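Local coordinates for protein manganese lipoxygenase (Gaeumannomyces graminis, PDB 5FX8) that oxygenates linoleic and alpha-linolenic acids at a catalytic manganese ion, forming 11S- and 13R-hydroperoxy fatty acids, the 13R-hydroperoxide of linoleate being the final product, at residues L49-P54 and L431-L436; F415-Y420 and R458-L463; G491-H496 and V530-L535; G149-M154 and V487-V492; V256-T261 and I504-G509. All coordinates share one frame; numbering follows the deposited sequence.

In the fold
Contact 1 opens near the N terminus, where 49-54 meets the start of helix 434-444, closing a loop of nearly 380 residues. Contact 4 opens next, at 149-154, and contact 5 follows at 256-261, beside the five-stranded sheet; both cross contact 1. Contact 2 joins helix 396-420 to helix 460-481, crosses contact 1 and falls wholly within the loops of contacts 4 and 5. Contact 4 closes at 487-492, sharing Gly491 and Val492 with contact 3, which ends on helix 526-539. Contact 5 closes at 504-509, crossing contacts 4 and 3. Contacts 1 and 2 touch on one side of the chain's centre, contacts 3 and 4 on the opposite side.

Contact 1 (L49-P54 and L431-L436); sequences LPNNDP and LRDYEL. Unlike the reference sequence in segment 49-54: Asn52 (reference Lys). With NAG (2-acetamido-2-deoxy-beta-D-glucopyranose), chain E.
Pro50 wedges its ring among the side chains of Asp433, Tyr434 and Glu435 at the start of helix 434-444. Its CB packs against Tyr434 CZ at 3.7 Å, while its CG lies over the rim of one face of the phenol ring. The opposite face carries an N-acetylglucosamine of the N-linked glycan near Asn60, whose C5 is 3.6 Å from Tyr434 CD1, so the aromatic ring is sandwiched between proline and sugar, both of which offer C-H groups to it. Pro50 CG also approaches Asp433 OD1 to 3.5 Å.

Asp433 is the N-cap of the helix. CG stands anti to the backbone N (chi1 -180°), and Asp433 OD1 accepts from Leu436 N at 2.9 Å, the donor lying above the carboxylate plane; aspartate suits this place because its short side chain can accept an N-H of the first turn, three residues on. OD2 is bound by His312 and Tyr420. Asn51 lays its amide across Asp433, with Asn51 OD1 3.9 Å from Asp433 CB, and uses ND2 to bond Ala429 O.

The segments thus meet through van der Waals packing, while nearby polar groups find other partners, as Glu435 does in Arg59. A compact, apolar proline fits among them without competing for their bonds.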
# COMPACT_ATOMS: atom_id res chain seq x y z
N LEU A 49 10.15 -2.50 -31.66
CA LEU A 49 10.92 -3.73 -31.59
C LEU A 49 12.28 -3.55 -32.25
O LEU A 49 12.46 -2.65 -33.07
CB LEU A 49 10.16 -4.85 -32.27
CG LEU A 49 8.93 -5.34 -31.53
CD1 LEU A 49 8.29 -6.46 -32.33
CD2 LEU A 49 9.30 -5.81 -30.15
N PRO A 50 13.27 -4.37 -31.89
CA PRO A 50 14.57 -4.27 -32.56
C PRO A 50 14.60 -4.90 -33.93
O PRO A 50 15.50 -4.58 -34.71
CB PRO A 50 15.50 -5.02 -31.61
CG PRO A 50 14.62 -6.00 -30.95
CD PRO A 50 13.32 -5.29 -30.75
N ASN A 51 13.62 -5.75 -34.25
CA ASN A 51 13.62 -6.52 -35.49
C ASN A 51 13.91 -5.64 -36.70
O ASN A 51 14.83 -5.92 -37.48
CB ASN A 51 12.28 -7.25 -35.63
CG ASN A 51 11.86 -7.96 -34.33
OD1 ASN A 51 12.09 -7.44 -33.24
ND2 ASN A 51 11.26 -9.14 -34.45
N ASN A 52 13.18 -4.55 -36.86
CA ASN A 52 13.37 -3.77 -38.08
C ASN A 52 13.79 -2.34 -37.81
O ASN A 52 13.27 -1.40 -38.42
CB ASN A 52 12.10 -3.81 -38.89
CG ASN A 52 11.82 -5.17 -39.36
OD1 ASN A 52 12.57 -5.73 -40.13
ND2 ASN A 52 10.76 -5.74 -38.87
N ASP A 53 14.75 -2.19 -36.93
CA ASP A 53 15.20 -0.91 -36.47
C ASP A 53 16.47 -0.53 -37.22
O ASP A 53 17.44 -1.29 -37.17
CB ASP A 53 15.46 -1.00 -34.97
CG ASP A 53 15.69 0.33 -34.35
OD1 ASP A 53 16.03 1.28 -35.06
OD2 ASP A 53 15.57 0.43 -33.13
N PRO A 54 16.51 0.60 -37.92
CA PRO A 54 17.73 0.95 -38.65
C PRO A 54 18.90 1.15 -37.74
O PRO A 54 19.99 0.65 -38.01
CB PRO A 54 17.36 2.26 -39.36
CG PRO A 54 15.96 2.34 -39.30
CD PRO A 54 15.48 1.63 -38.10
N LEU A 431 10.18 -14.71 -31.99
CA LEU A 431 11.39 -15.51 -31.95
C LEU A 431 12.58 -14.71 -32.41
O LEU A 431 13.69 -14.93 -31.90
CB LEU A 431 11.22 -16.77 -32.81
CG LEU A 431 10.47 -17.88 -32.09
CD1 LEU A 431 9.49 -18.57 -33.03
CD2 LEU A 431 11.46 -18.84 -31.46
N ARG A 432 12.37 -13.77 -33.31
CA ARG A 432 13.42 -12.94 -33.88
C ARG A 432 13.64 -11.63 -33.14
O ARG A 432 14.41 -10.79 -33.63
CB ARG A 432 13.11 -12.65 -35.34
CG ARG A 432 13.06 -13.86 -36.18
CD ARG A 432 12.78 -13.53 -37.61
NE ARG A 432 11.80 -14.48 -38.08
CZ ARG A 432 10.57 -14.13 -38.36
NH1 ARG A 432 10.25 -12.85 -38.28
NH2 ARG A 432 9.69 -15.03 -38.76
N ASP A 433 12.95 -11.42 -32.02
CA ASP A 433 13.20 -10.32 -31.08
C ASP A 433 14.33 -10.77 -30.15
O ASP A 433 14.10 -11.36 -29.10
CB ASP A 433 11.92 -9.97 -30.31
CG ASP A 433 12.09 -8.83 -29.32
OD1 ASP A 433 13.22 -8.48 -28.98
OD2 ASP A 433 11.07 -8.29 -28.83
N TYR A 434 15.57 -10.51 -30.56
CA TYR A 434 16.71 -10.98 -29.79
C TYR A 434 16.78 -10.33 -28.42
O TYR A 434 17.31 -10.94 -27.49
CB TYR A 434 18.02 -10.78 -30.58
CG TYR A 434 18.29 -9.35 -30.98
CD1 TYR A 434 18.89 -8.48 -30.11
CD2 TYR A 434 17.92 -8.88 -32.22
CE1 TYR A 434 19.12 -7.21 -30.46
CE2 TYR A 434 18.15 -7.63 -32.58
CZ TYR A 434 18.75 -6.79 -31.71
OH TYR A 434 18.97 -5.50 -32.10
N GLU A 435 16.20 -9.14 -28.26
CA GLU A 435 16.14 -8.54 -26.93
C GLU A 435 15.25 -9.35 -26.00
O GLU A 435 15.64 -9.64 -24.87
CB GLU A 435 15.69 -7.09 -27.03
CG GLU A 435 16.71 -6.19 -27.71
CD GLU A 435 16.27 -4.77 -27.89
OE1 GLU A 435 15.16 -4.41 -27.51
OE2 GLU A 435 17.05 -3.99 -28.45
N LEU A 436 14.05 -9.73 -26.45
CA LEU A 436 13.18 -10.56 -25.62
C LEU A 436 13.83 -11.89 -25.28
O LEU A 436 13.80 -12.34 -24.12
CB LEU A 436 11.86 -10.81 -26.32
CG LEU A 436 10.87 -11.65 -25.52
CD1 LEU A 436 10.28 -10.79 -24.46
CD2 LEU A 436 9.82 -12.08 -26.45
C1 NAG E . 22.50 -6.52 -32.14
C2 NAG E . 23.11 -6.84 -33.51
C3 NAG E . 22.60 -8.19 -34.02
C4 NAG E . 22.78 -9.27 -32.96
C5 NAG E . 22.12 -8.81 -31.67
C6 NAG E . 22.29 -9.78 -30.54
C7 NAG E . 23.70 -4.99 -35.03
C8 NAG E . 23.16 -4.01 -36.03
N2 NAG E . 22.79 -5.81 -34.47
O3 NAG E . 23.26 -8.54 -35.24
O4 NAG E . 22.16 -10.48 -33.37
O5 NAG E . 22.72 -7.58 -31.25
O6 NAG E . 23.66 -9.94 -30.24
O7 NAG E . 24.88 -5.04 -34.73

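Contact 2 (F415-Y420 and R458-L463); sequences FVDSTY and RRRAQL
Arg460 lays its guanidinium against the end of helix 396-420, where Tyr420 CB covers one face of the flat group, 3.8 Å from Arg460 NH2. Asp417 meets the same group at its edge: Asp417 OD1 forms a salt bridge with Arg460 NH1, modelled at 2.5 Å, the carboxylate and guanidinium planes being 41° apart. Arginine suits the place because a chain extended from CG to NE (chi2 165°, chi3 176°) carries the charge from the first turn of its own helix to the neighbouring one. Its NE pairs with Asp427, giving the cation a second acidic partner.

One turn further on, the interface becomes apolar. Leu463 CD2 fits between Val416 CG2, at 4.0 Å, and Tyr420 CE2, at 3.9 Å; these two residues are themselves one turn apart on helix 396-420.

The contact joins helix 396-420 to the start of helix 460-481 in the mainly helical lipoxygenase fold, with leucine, valine and tyrosine packed next to an ion pair whose arginine is itself buried.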
# COMPACT_ATOMS: atom_id res chain seq x y z
N PHE A 415 -1.89 -6.04 -25.99
CA PHE A 415 -0.62 -5.32 -26.06
C PHE A 415 0.42 -6.12 -26.83
O PHE A 415 1.15 -5.56 -27.65
CB PHE A 415 -0.13 -5.00 -24.64
CG PHE A 415 1.30 -4.57 -24.58
CD1 PHE A 415 1.72 -3.40 -25.17
CD2 PHE A 415 2.22 -5.33 -23.91
CE1 PHE A 415 3.01 -3.02 -25.12
CE2 PHE A 415 3.54 -4.93 -23.85
CZ PHE A 415 3.93 -3.78 -24.46
N VAL A 416 0.49 -7.43 -26.59
CA VAL A 416 1.44 -8.28 -27.29
C VAL A 416 1.07 -8.40 -28.75
O VAL A 416 1.93 -8.27 -29.63
CB VAL A 416 1.55 -9.65 -26.61
CG1 VAL A 416 2.40 -10.61 -27.42
CG2 VAL A 416 2.15 -9.50 -25.27
N ASP A 417 -0.22 -8.60 -29.04
CA ASP A 417 -0.64 -8.63 -30.44
C ASP A 417 -0.36 -7.30 -31.13
O ASP A 417 0.06 -7.28 -32.29
CB ASP A 417 -2.12 -8.99 -30.55
CG ASP A 417 -2.43 -10.44 -30.16
OD1 ASP A 417 -1.55 -11.34 -30.22
OD2 ASP A 417 -3.59 -10.67 -29.79
N SER A 418 -0.55 -6.19 -30.45
CA SER A 418 -0.26 -4.91 -31.08
C SER A 418 1.24 -4.75 -31.36
O SER A 418 1.63 -4.17 -32.38
CB SER A 418 -0.78 -3.77 -30.20
OG SER A 418 -0.14 -2.53 -30.50
N THR A 419 2.09 -5.26 -30.48
CA THR A 419 3.52 -5.08 -30.67
C THR A 419 4.09 -6.00 -31.74
O THR A 419 4.98 -5.60 -32.49
CB THR A 419 4.22 -5.33 -29.34
OG1 THR A 419 3.77 -4.35 -28.42
CG2 THR A 419 5.71 -5.28 -29.46
N TYR A 420 3.60 -7.23 -31.81
CA TYR A 420 4.16 -8.25 -32.67
C TYR A 420 3.30 -8.57 -33.88
O TYR A 420 3.76 -9.29 -34.77
CB TYR A 420 4.39 -9.52 -31.87
CG TYR A 420 5.45 -9.36 -30.83
CD1 TYR A 420 6.77 -9.51 -31.17
CD2 TYR A 420 5.13 -9.07 -29.51
CE1 TYR A 420 7.75 -9.37 -30.23
CE2 TYR A 420 6.09 -8.93 -28.56
CZ TYR A 420 7.41 -9.08 -28.93
OH TYR A 420 8.42 -8.94 -28.03
N ARG A 458 8.86 -19.35 -27.43
CA ARG A 458 8.33 -19.61 -28.75
C ARG A 458 6.90 -19.14 -28.96
O ARG A 458 6.51 -18.94 -30.11
CB ARG A 458 8.40 -21.10 -29.05
CG ARG A 458 9.55 -21.80 -28.37
CD ARG A 458 9.90 -23.09 -29.08
NE ARG A 458 10.65 -22.84 -30.31
CZ ARG A 458 11.91 -23.21 -30.49
NH1 ARG A 458 12.55 -23.84 -29.53
NH2 ARG A 458 12.52 -22.94 -31.63
N ARG A 459 6.12 -18.96 -27.90
CA ARG A 459 4.69 -18.70 -28.03
C ARG A 459 4.30 -17.39 -27.36
O ARG A 459 4.69 -17.14 -26.22
CB ARG A 459 3.90 -19.86 -27.40
CG ARG A 459 4.20 -21.23 -28.04
CD ARG A 459 3.42 -22.39 -27.40
NE ARG A 459 3.91 -22.68 -26.05
CZ ARG A 459 3.30 -22.32 -24.92
NH1 ARG A 459 2.14 -21.67 -24.95
NH2 ARG A 459 3.86 -22.62 -23.76
N ARG A 460 3.52 -16.56 -28.06
CA ARG A 460 2.96 -15.36 -27.45
C ARG A 460 2.33 -15.63 -26.09
O ARG A 460 2.43 -14.80 -25.19
CB ARG A 460 1.88 -14.75 -28.35
CG ARG A 460 2.36 -14.30 -29.65
CD ARG A 460 1.22 -14.07 -30.57
NE ARG A 460 1.72 -13.53 -31.82
CZ ARG A 460 1.38 -12.33 -32.25
NH1 ARG A 460 0.55 -11.61 -31.53
NH2 ARG A 460 1.87 -11.85 -33.39
N ALA A 461 1.61 -16.74 -25.94
CA ALA A 461 0.96 -17.02 -24.67
C ALA A 461 1.95 -16.99 -23.51
O ALA A 461 1.56 -16.67 -22.38
CB ALA A 461 0.26 -18.37 -24.72
N GLN A 462 3.21 -17.31 -23.76
CA GLN A 462 4.19 -17.32 -22.68
C GLN A 462 4.53 -15.90 -22.25
O GLN A 462 4.52 -15.58 -21.06
CB GLN A 462 5.46 -18.05 -23.10
CG GLN A 462 5.28 -19.53 -23.21
CD GLN A 462 6.53 -20.23 -23.61
OE1 GLN A 462 6.84 -20.34 -24.79
NE2 GLN A 462 7.27 -20.72 -22.63
N LEU A 463 4.83 -15.04 -23.22
CA LEU A 463 5.07 -13.66 -22.89
C LEU A 463 3.85 -13.05 -22.19
O LEU A 463 4.00 -12.31 -21.22
CB LEU A 463 5.43 -12.90 -24.16
CG LEU A 463 5.72 -11.43 -23.87
CD1 LEU A 463 6.87 -11.36 -22.91
CD2 LEU A 463 6.00 -10.66 -25.12

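Contact 3 (G491-H496 and V530-L535); sequences GVLPLH and VEQVSL. With NAG (2-acetamido-2-deoxy-beta-D-glucopyranose), chain K.
Gln532 NE2, on helix 526-539, donates to His496 O at 2.9 Å and to Gly491 O at 3.1 Å, both in the loop 491-496. Both acceptors lie close to the plane of the glutamine amide. The two carbonyls receive it differently: the donor lies in the carbonyl plane of His496 but 49° out of that of Gly491. CG stands anti to the backbone N (chi1 158°), and the chain beyond it is extended, giving the amide its full reach from the helix. OE1 accepts from Ala498 N. Glutamine is apt here, since it can give two N-H groups and take one in a buried place.

Van der Waals packing is lighter: Leu493 meets Gln532 tip to tip, Leu493 CD2 lying 3.9 Å from Gln532 OE1, and Leu493 CD1 loosely approaches Val533 CG2 at 4.5 Å.

Within the loop, a cis peptide bond precedes Pro494, and His496 ND1 donates to Val492 O at 3.0 Å, on a lone pair. The result is a compact turn fastened to a helix by a side-chain amide bridging two backbone carbonyls. It follows directly on helix 485-490, with Gly491 about 10 Å from the side chain of the manganese ligand Asn482.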
# COMPACT_ATOMS: atom_id res chain seq x y z
N GLY A 491 -4.85 -6.97 10.18
CA GLY A 491 -4.36 -6.49 11.44
C GLY A 491 -5.36 -5.63 12.17
O GLY A 491 -4.99 -4.61 12.75
N VAL A 492 -6.61 -6.03 12.17
CA VAL A 492 -7.66 -5.31 12.87
C VAL A 492 -7.76 -5.90 14.26
O VAL A 492 -7.86 -7.12 14.42
CB VAL A 492 -8.98 -5.42 12.10
CG1 VAL A 492 -10.14 -4.78 12.85
CG2 VAL A 492 -8.80 -4.76 10.79
N LEU A 493 -7.68 -5.03 15.27
CA LEU A 493 -7.79 -5.41 16.68
C LEU A 493 -9.25 -5.58 17.06
O LEU A 493 -10.12 -4.84 16.61
CB LEU A 493 -7.10 -4.38 17.59
CG LEU A 493 -5.56 -4.40 17.46
CD1 LEU A 493 -4.91 -3.21 18.07
CD2 LEU A 493 -4.95 -5.62 18.07
N PRO A 494 -9.53 -6.51 17.97
CA PRO A 494 -8.60 -7.25 18.80
C PRO A 494 -8.24 -8.59 18.28
O PRO A 494 -7.38 -9.24 18.84
CB PRO A 494 -9.38 -7.39 20.09
CG PRO A 494 -10.74 -7.55 19.61
CD PRO A 494 -10.89 -6.61 18.48
N LEU A 495 -8.91 -9.02 17.21
CA LEU A 495 -8.70 -10.37 16.69
C LEU A 495 -7.32 -10.56 16.07
O LEU A 495 -6.86 -11.70 15.99
CB LEU A 495 -9.79 -10.71 15.68
CG LEU A 495 -10.83 -11.70 16.22
CD1 LEU A 495 -10.18 -13.01 16.47
CD2 LEU A 495 -11.45 -11.24 17.52
N HIS A 496 -6.66 -9.50 15.64
CA HIS A 496 -5.40 -9.62 14.91
C HIS A 496 -4.30 -8.75 15.49
O HIS A 496 -3.94 -7.73 14.90
CB HIS A 496 -5.57 -9.23 13.45
CG HIS A 496 -6.64 -9.99 12.74
ND1 HIS A 496 -7.92 -9.51 12.60
CD2 HIS A 496 -6.61 -11.19 12.12
CE1 HIS A 496 -8.63 -10.38 11.91
NE2 HIS A 496 -7.86 -11.40 11.61
N VAL A 530 -3.10 1.72 19.50
CA VAL A 530 -3.05 2.87 18.60
C VAL A 530 -1.80 2.81 17.75
O VAL A 530 -1.79 3.25 16.60
CB VAL A 530 -3.14 4.18 19.41
CG1 VAL A 530 -2.99 5.36 18.52
CG2 VAL A 530 -4.47 4.25 20.07
N GLU A 531 -0.72 2.26 18.29
CA GLU A 531 0.53 2.26 17.55
C GLU A 531 0.51 1.19 16.47
O GLU A 531 1.12 1.37 15.40
CB GLU A 531 1.69 2.06 18.52
CG GLU A 531 2.82 3.06 18.38
CD GLU A 531 2.36 4.51 18.33
OE1 GLU A 531 2.14 5.10 19.40
OE2 GLU A 531 2.24 5.06 17.20
N GLN A 532 -0.19 0.09 16.72
CA GLN A 532 -0.38 -0.91 15.68
C GLN A 532 -1.26 -0.34 14.58
O GLN A 532 -0.86 -0.31 13.40
CB GLN A 532 -0.97 -2.18 16.27
CG GLN A 532 -1.69 -3.03 15.24
CD GLN A 532 -1.91 -4.49 15.62
OE1 GLN A 532 -1.37 -5.01 16.59
NE2 GLN A 532 -2.73 -5.15 14.83
N VAL A 533 -2.41 0.22 14.94
CA VAL A 533 -3.25 0.76 13.88
C VAL A 533 -2.53 1.87 13.13
O VAL A 533 -2.73 2.05 11.94
CB VAL A 533 -4.62 1.21 14.44
CG1 VAL A 533 -5.50 1.67 13.32
CG2 VAL A 533 -5.28 0.06 15.07
N SER A 534 -1.62 2.58 13.79
CA SER A 534 -0.95 3.71 13.15
C SER A 534 0.12 3.24 12.16
O SER A 534 0.28 3.84 11.09
CB SER A 534 -0.35 4.61 14.21
OG SER A 534 0.33 5.69 13.60
N LEU A 535 0.84 2.18 12.50
CA LEU A 535 1.79 1.59 11.55
C LEU A 535 1.07 0.98 10.34
O LEU A 535 1.47 1.19 9.18
CB LEU A 535 2.62 0.54 12.28
CG LEU A 535 3.57 -0.26 11.40
CD1 LEU A 535 4.68 0.61 10.81
CD2 LEU A 535 4.13 -1.37 12.21
C1 NAG K . 1.59 11.26 17.89
C2 NAG K . 1.83 9.79 18.08
C3 NAG K . 3.30 9.53 18.36
C4 NAG K . 4.14 10.12 17.24
C5 NAG K . 3.81 11.59 17.12
C6 NAG K . 4.52 12.26 15.97
C7 NAG K . 0.35 8.14 19.14
C8 NAG K . -0.47 7.83 20.33
N2 NAG K . 1.01 9.30 19.17
O3 NAG K . 3.55 8.14 18.40
O4 NAG K . 5.52 9.94 17.51
O5 NAG K . 2.41 11.75 16.87
O6 NAG K . 4.07 13.60 15.89
O7 NAG K . 0.43 7.38 18.19

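Contact 4 (G149-M154 and V487-V492); sequences GISKGM and VKFSGV
Ser151 N donates to Lys488 O at 3.2 Å, on a lone pair in the carbonyl plane, joining the loop 149-154 to the last turn of helix 485-490. Beside this bond, Ser151 CB comes 3.4 Å from Phe489 CD1; its OG lies at the ring edge and bonds onward to Val603 O. Serine suits the spot, being small enough to fit against the ring while still offering a hydroxyl.

Nearby, Val492 CG1 is held between Ile150 CD1 and Met154 CG, each at 3.8 Å. Met154, whose unbranched chain turns easily, bends at chi2 (66°) and chi3 (68°), and its CE lies at the edge of the Phe489 ring, near its plane.

Further out, Lys488 CB sits over the centre of that ring, while its NZ pairs with Glu148. Phe489 also meets the Trp604 ring.

The loop, which follows helix 86-124 and precedes helix 161-166 in the chain, lies against the 602-604 segment and helix 485-490, whose Val487 touches helix 526-539 and has its side chain about 13 Å from the manganese ion.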
# COMPACT_ATOMS: atom_id res chain seq x y z
N GLY A 149 -12.53 3.28 5.47
CA GLY A 149 -12.80 2.63 6.74
C GLY A 149 -12.27 1.22 6.79
O GLY A 149 -11.79 0.70 5.79
N ILE A 150 -12.36 0.58 7.95
CA ILE A 150 -11.93 -0.80 8.07
C ILE A 150 -13.11 -1.70 7.74
O ILE A 150 -14.25 -1.25 7.65
CB ILE A 150 -11.38 -1.10 9.47
CG1 ILE A 150 -12.53 -1.12 10.48
CG2 ILE A 150 -10.36 -0.08 9.87
CD1 ILE A 150 -12.12 -1.70 11.78
N SER A 151 -12.84 -3.00 7.62
CA SER A 151 -13.77 -3.97 7.07
C SER A 151 -15.12 -3.95 7.75
O SER A 151 -15.24 -4.18 8.97
CB SER A 151 -13.17 -5.37 7.17
OG SER A 151 -13.90 -6.27 6.37
N LYS A 152 -16.15 -3.71 6.94
CA LYS A 152 -17.52 -3.82 7.41
C LYS A 152 -17.74 -5.24 7.89
O LYS A 152 -17.55 -6.19 7.14
CB LYS A 152 -18.50 -3.46 6.30
CG LYS A 152 -19.02 -2.04 6.36
CD LYS A 152 -18.16 -1.08 5.56
CE LYS A 152 -18.94 0.21 5.28
NZ LYS A 152 -18.20 1.23 4.47
N GLY A 153 -18.09 -5.35 9.18
CA GLY A 153 -18.39 -6.60 9.81
C GLY A 153 -17.24 -7.19 10.57
O GLY A 153 -17.44 -8.17 11.29
N MET A 154 -16.04 -6.64 10.43
CA MET A 154 -14.91 -7.21 11.12
C MET A 154 -15.00 -6.97 12.63
O MET A 154 -14.52 -7.79 13.42
CB MET A 154 -13.61 -6.63 10.53
CG MET A 154 -12.32 -7.30 10.97
SD MET A 154 -12.19 -9.01 10.40
CE MET A 154 -12.02 -8.75 8.66
N VAL A 487 -4.31 -2.91 7.73
CA VAL A 487 -5.14 -2.00 8.49
C VAL A 487 -6.63 -2.30 8.31
O VAL A 487 -7.40 -2.12 9.25
CB VAL A 487 -4.80 -0.53 8.15
CG1 VAL A 487 -5.36 -0.12 6.83
CG2 VAL A 487 -5.29 0.41 9.23
N LYS A 488 -7.07 -2.76 7.14
CA LYS A 488 -8.50 -3.01 6.92
C LYS A 488 -8.96 -4.42 7.31
O LYS A 488 -10.11 -4.58 7.72
CB LYS A 488 -8.86 -2.76 5.46
CG LYS A 488 -8.76 -1.32 5.06
CD LYS A 488 -9.16 -1.10 3.62
CE LYS A 488 -8.12 -1.64 2.67
NZ LYS A 488 -8.33 -1.42 1.18
N PHE A 489 -8.12 -5.44 7.21
CA PHE A 489 -8.54 -6.82 7.44
C PHE A 489 -7.58 -7.62 8.33
O PHE A 489 -7.98 -8.10 9.37
CB PHE A 489 -8.70 -7.54 6.09
CG PHE A 489 -9.38 -6.70 5.02
CD1 PHE A 489 -10.76 -6.49 5.04
CD2 PHE A 489 -8.64 -6.13 3.99
CE1 PHE A 489 -11.37 -5.72 4.07
CE2 PHE A 489 -9.25 -5.37 3.02
CZ PHE A 489 -10.62 -5.17 3.06
N SER A 490 -6.31 -7.75 7.94
CA SER A 490 -5.36 -8.70 8.54
C SER A 490 -4.87 -8.27 9.91
O SER A 490 -4.40 -9.12 10.68
CB SER A 490 -4.12 -8.84 7.68
OG SER A 490 -4.42 -9.35 6.44
N GLY A 491 -4.85 -6.97 10.18
CA GLY A 491 -4.36 -6.49 11.44
C GLY A 491 -5.36 -5.63 12.17
O GLY A 491 -4.99 -4.61 12.75
N VAL A 492 -6.61 -6.03 12.17
CA VAL A 492 -7.66 -5.31 12.87
C VAL A 492 -7.76 -5.90 14.26
O VAL A 492 -7.86 -7.12 14.42
CB VAL A 492 -8.98 -5.42 12.10
CG1 VAL A 492 -10.14 -4.78 12.85
CG2 VAL A 492 -8.80 -4.76 10.79

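Contact 5 (V256-T261 and I504-G509); sequences VGVDLT and IPTAKG
Leu260 reaches over the backbone of 504-509, Leu260 CD1 resting 3.5 Å from Ala507 O and 3.9 Å from Lys508 CE. Val258 and Thr506 cross at about a right angle: Val258 CG2, set between its own backbone N and carbonyl carbon, meets Thr506 O at 3.6 Å, while Val258 CG1 touches Thr506 CG2 at 4.0 Å. Val256 meets Ile504 in the same crossed fashion, CG2 to CG2 at 4.1 Å. The valines come from a type II' beta turn, 256-259, whose second position is Gly257; its positive phi (68°) is one that glycine adopts readily.

Lys508 bends at chi2 (-66°) and chi4 (98°), and Lys508 NZ donates to Thr261 O at 3.1 Å from above the carbonyl plane. The same ammonium forms a salt bridge with Asp266 and a cation-pi contact with Tyr262.

The chemistry is therefore divided: branched aliphatic groups pack at the turn, and one lysine, long enough to span the remaining distance, ties the loop 504-509 to the start of the edge strand 261-262.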
# COMPACT_ATOMS: atom_id res chain seq x y z
N VAL A 256 3.82 -24.79 21.01
CA VAL A 256 4.79 -24.20 21.92
C VAL A 256 4.38 -24.51 23.35
O VAL A 256 3.20 -24.70 23.66
CB VAL A 256 4.93 -22.67 21.73
CG1 VAL A 256 5.52 -22.37 20.41
CG2 VAL A 256 3.60 -21.97 21.87
N GLY A 257 5.37 -24.56 24.23
CA GLY A 257 5.09 -24.74 25.64
C GLY A 257 4.55 -26.12 25.89
O GLY A 257 5.11 -27.13 25.47
N VAL A 258 3.42 -26.17 26.58
CA VAL A 258 2.80 -27.46 26.83
C VAL A 258 2.06 -27.99 25.62
O VAL A 258 1.63 -29.16 25.63
CB VAL A 258 1.86 -27.34 28.03
CG1 VAL A 258 2.62 -26.80 29.23
CG2 VAL A 258 0.72 -26.45 27.66
N ASP A 259 1.87 -27.16 24.58
CA ASP A 259 1.41 -27.61 23.27
C ASP A 259 -0.07 -28.00 23.29
O ASP A 259 -0.44 -29.11 22.91
CB ASP A 259 2.28 -28.78 22.81
CG ASP A 259 2.27 -28.95 21.33
OD1 ASP A 259 1.32 -28.47 20.70
OD2 ASP A 259 3.22 -29.55 20.81
N LEU A 260 -0.93 -27.09 23.70
CA LEU A 260 -2.33 -27.45 23.82
C LEU A 260 -3.01 -27.43 22.45
O LEU A 260 -2.55 -26.81 21.50
CB LEU A 260 -3.03 -26.49 24.77
CG LEU A 260 -2.48 -26.45 26.19
CD1 LEU A 260 -3.32 -25.52 27.01
CD2 LEU A 260 -2.53 -27.82 26.76
N THR A 261 -4.15 -28.12 22.37
CA THR A 261 -4.98 -28.14 21.18
C THR A 261 -6.36 -27.62 21.55
O THR A 261 -7.03 -28.20 22.40
CB THR A 261 -5.09 -29.55 20.59
OG1 THR A 261 -3.79 -30.11 20.41
CG2 THR A 261 -5.76 -29.50 19.25
N ILE A 504 1.96 -17.60 26.67
CA ILE A 504 1.07 -18.62 26.12
C ILE A 504 0.56 -19.50 27.24
O ILE A 504 1.37 -20.09 27.97
CB ILE A 504 1.81 -19.48 25.07
CG1 ILE A 504 2.29 -18.63 23.90
CG2 ILE A 504 0.94 -20.63 24.62
CD1 ILE A 504 1.25 -17.82 23.31
N PRO A 505 -0.76 -19.65 27.40
CA PRO A 505 -1.29 -20.46 28.50
C PRO A 505 -0.73 -21.87 28.56
O PRO A 505 -0.29 -22.44 27.56
CB PRO A 505 -2.80 -20.49 28.22
CG PRO A 505 -3.05 -19.24 27.40
CD PRO A 505 -1.82 -19.04 26.57
N THR A 506 -0.73 -22.42 29.78
CA THR A 506 -0.32 -23.79 30.04
C THR A 506 -1.46 -24.71 30.44
O THR A 506 -1.23 -25.91 30.62
CB THR A 506 0.76 -23.83 31.12
OG1 THR A 506 0.29 -23.17 32.31
CG2 THR A 506 1.99 -23.15 30.64
N ALA A 507 -2.68 -24.20 30.60
CA ALA A 507 -3.86 -25.02 30.89
C ALA A 507 -5.06 -24.39 30.20
O ALA A 507 -4.91 -23.50 29.37
CB ALA A 507 -4.07 -25.15 32.40
N LYS A 508 -6.26 -24.82 30.58
CA LYS A 508 -7.47 -24.32 29.94
C LYS A 508 -8.20 -23.33 30.85
O LYS A 508 -9.31 -23.56 31.33
CB LYS A 508 -8.36 -25.48 29.53
CG LYS A 508 -7.74 -26.41 28.50
CD LYS A 508 -7.55 -25.70 27.15
CE LYS A 508 -6.99 -26.61 26.06
NZ LYS A 508 -8.04 -27.16 25.15
N GLY A 509 -7.58 -22.18 31.05
CA GLY A 509 -8.17 -21.12 31.84
C GLY A 509 -7.71 -19.73 31.45
O GLY A 509 -6.54 -19.52 31.10